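Local coordinates for protein OBCA, Oxalate Biosynthetic Component A (Burkholderia glumae, PDB 4NNB) that is a TIM-barrel protein that holds a magnesium ion and an oxaloacetate ion in its pocket, at residues Ser447-Gly452 and Gly469-Leu474. Sequence-based numbering, arbitrary orientation.
Sequences SILLPG and GIRVGL
Ile448 joins Gly469 and Arg471 through its backbone, as one residue of a parallel strand does with two of the next. Its N donates to Gly469 O (3.2 Å) from well above the carbonyl plane, whereas Arg471 N meets Ile448 O at 2.9 Å in a straighter bond (163° at the hydrogen). Further on the strands part, and a water bridges them, accepting from Leu450 N and lying 2.6 Å from Arg471 O, one of several acceptors competing for its protons.

Glycine suits position 469 because Ser447 OG lies 3.3 Å from Gly469 CA, where a beta carbon would collide with it. The small serine also reaches a second water, 2.9 Å from OG, which donates weakly to Ile470 O.

Leu449 and Arg471 lie side by side on the face that carries Ser447. With Arg471 CG anti to the backbone N (chi1 156°) and the chain bent at chi3, Leu449 CD2 sits over the centre of one guanidinium face, 3.4 Å from Arg471 CZ. NE forms a salt bridge with Asp476; ion pairs with Glu475 and Glu348 are long and weak. The side chain comes within about 4 Å of the magnesium ion.

On the other face, the branched Ile448 and Ile470 make apolar contact (CG2 to CG1, 4.2 Å) and pack against helix 458-465, which links the two strands in a right-handed beta-alpha-beta crossover. Strands 373-378 and 5-10 flank the pair, continuing the barrel wall.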
loop_
_atom_site.group_PDB
_atom_site.type_symbol
_atom_site.label_atom_id
_atom_site.label_comp_id
_atom_site.label_asym_id
_atom_site.label_seq_id
_atom_site.Cartn_x
_atom_site.Cartn_y
_atom_site.Cartn_z
ATOM N N SER A 447 -11.882 -3.374 -12.821
ATOM C CA SER A 447 -10.505 -3.718 -12.479
ATOM C C SER A 447 -10.470 -4.496 -11.177
ATOM O O SER A 447 -11.480 -4.578 -10.461
ATOM C CB SER A 447 -9.648 -2.456 -12.365
ATOM O OG SER A 447 -9.579 -1.769 -13.598
ATOM N N ILE A 448 -9.310 -5.075 -10.875
ATOM C CA ILE A 448 -9.111 -5.776 -9.613
ATOM C C ILE A 448 -7.823 -5.343 -8.906
ATOM O O ILE A 448 -6.824 -5.020 -9.555
ATOM C CB ILE A 448 -9.115 -7.305 -9.823
ATOM C CG1 ILE A 448 -9.080 -8.047 -8.482
ATOM C CG2 ILE A 448 -7.952 -7.740 -10.742
ATOM C CD1 ILE A 448 -9.434 -9.553 -8.583
ATOM N N LEU A 449 -7.866 -5.313 -7.576
ATOM C CA LEU A 449 -6.659 -5.194 -6.776
ATOM C C LEU A 449 -6.628 -6.373 -5.843
ATOM O O LEU A 449 -7.669 -6.994 -5.578
ATOM C CB LEU A 449 -6.639 -3.885 -5.968
ATOM C CG LEU A 449 -7.614 -3.716 -4.800
ATOM C CD1 LEU A 449 -7.079 -4.295 -3.492
ATOM C CD2 LEU A 449 -7.958 -2.233 -4.626
ATOM N N LEU A 450 -5.442 -6.662 -5.318
ATOM C CA LEU A 450 -5.288 -7.647 -4.255
ATOM C C LEU A 450 -4.245 -7.171 -3.245
ATOM O O LEU A 450 -3.297 -6.479 -3.620
ATOM C CB LEU A 450 -4.870 -9.004 -4.832
ATOM C CG LEU A 450 -5.927 -9.862 -5.536
ATOM C CD1 LEU A 450 -5.259 -11.028 -6.263
ATOM C CD2 LEU A 450 -6.918 -10.388 -4.527
ATOM N N PRO A 451 -4.412 -7.539 -1.962
ATOM C CA PRO A 451 -3.390 -7.160 -0.974
ATOM C C PRO A 451 -2.071 -7.839 -1.332
ATOM O O PRO A 451 -2.097 -8.926 -1.921
ATOM C CB PRO A 451 -3.924 -7.728 0.347
ATOM C CG PRO A 451 -5.343 -8.168 0.080
ATOM C CD PRO A 451 -5.430 -8.441 -1.399
ATOM N N GLY A 452 -0.952 -7.199 -1.002
ATOM C CA GLY A 452 0.381 -7.725 -1.290
ATOM C C GLY A 452 0.563 -9.238 -1.273
ATOM O O GLY A 452 0.948 -9.815 -2.289
ATOM N N GLY A 469 -8.945 -4.372 -16.195
ATOM C CA GLY A 469 -7.831 -3.673 -15.586
ATOM C C GLY A 469 -7.286 -4.362 -14.366
ATOM O O GLY A 469 -7.945 -5.216 -13.777
ATOM N N ILE A 470 -6.067 -3.981 -13.988
ATOM C CA ILE A 470 -5.423 -4.478 -12.782
ATOM C C ILE A 470 -4.752 -3.298 -12.087
ATOM O O ILE A 470 -4.140 -2.450 -12.743
ATOM C CB ILE A 470 -4.348 -5.547 -13.113
ATOM C CG1 ILE A 470 -5.000 -6.826 -13.624
ATOM C CG2 ILE A 470 -3.490 -5.891 -11.878
ATOM C CD1 ILE A 470 -3.977 -7.827 -14.174
ATOM N N ARG A 471 -4.870 -3.247 -10.763
ATOM C CA ARG A 471 -4.267 -2.183 -9.974
ATOM C C ARG A 471 -3.150 -2.752 -9.112
ATOM O O ARG A 471 -3.282 -3.848 -8.539
ATOM C CB ARG A 471 -5.337 -1.499 -9.088
ATOM C CG ARG A 471 -4.793 -0.802 -7.837
ATOM C CD ARG A 471 -5.851 0.116 -7.166
ATOM N NE ARG A 471 -5.685 0.127 -5.717
ATOM C CZ ARG A 471 -6.464 0.790 -4.861
ATOM N NH1 ARG A 471 -7.484 1.531 -5.293
ATOM N NH2 ARG A 471 -6.222 0.692 -3.565
ATOM N N VAL A 472 -2.042 -2.018 -9.031
ATOM C CA VAL A 472 -0.956 -2.363 -8.107
ATOM C C VAL A 472 -0.435 -1.060 -7.517
ATOM O O VAL A 472 -0.760 0.018 -8.013
ATOM C CB VAL A 472 0.211 -3.075 -8.827
ATOM C CG1 VAL A 472 -0.199 -4.476 -9.250
ATOM C CG2 VAL A 472 0.667 -2.252 -10.031
ATOM N N GLY A 473 0.362 -1.157 -6.459
ATOM C CA GLY A 473 1.018 0.014 -5.902
ATOM C C GLY A 473 1.254 -0.151 -4.414
ATOM O O GLY A 473 0.674 -1.050 -3.803
ATOM N N LEU A 474 2.069 0.724 -3.821
ATOM C CA LEU A 474 2.363 0.645 -2.380
ATOM C C LEU A 474 1.112 0.699 -1.483
ATOM O O LEU A 474 1.104 0.141 -0.377
ATOM C CB LEU A 474 3.376 1.720 -1.974
ATOM C CG LEU A 474 4.761 1.629 -2.632
ATOM C CD1 LEU A 474 5.776 2.537 -1.905
ATOM C CD2 LEU A 474 5.246 0.182 -2.655
HETATM O O HOH W 1 -6.901 -0.730 -13.423
HETATM O O HOH W 2 -3.190 -4.692 -6.069
#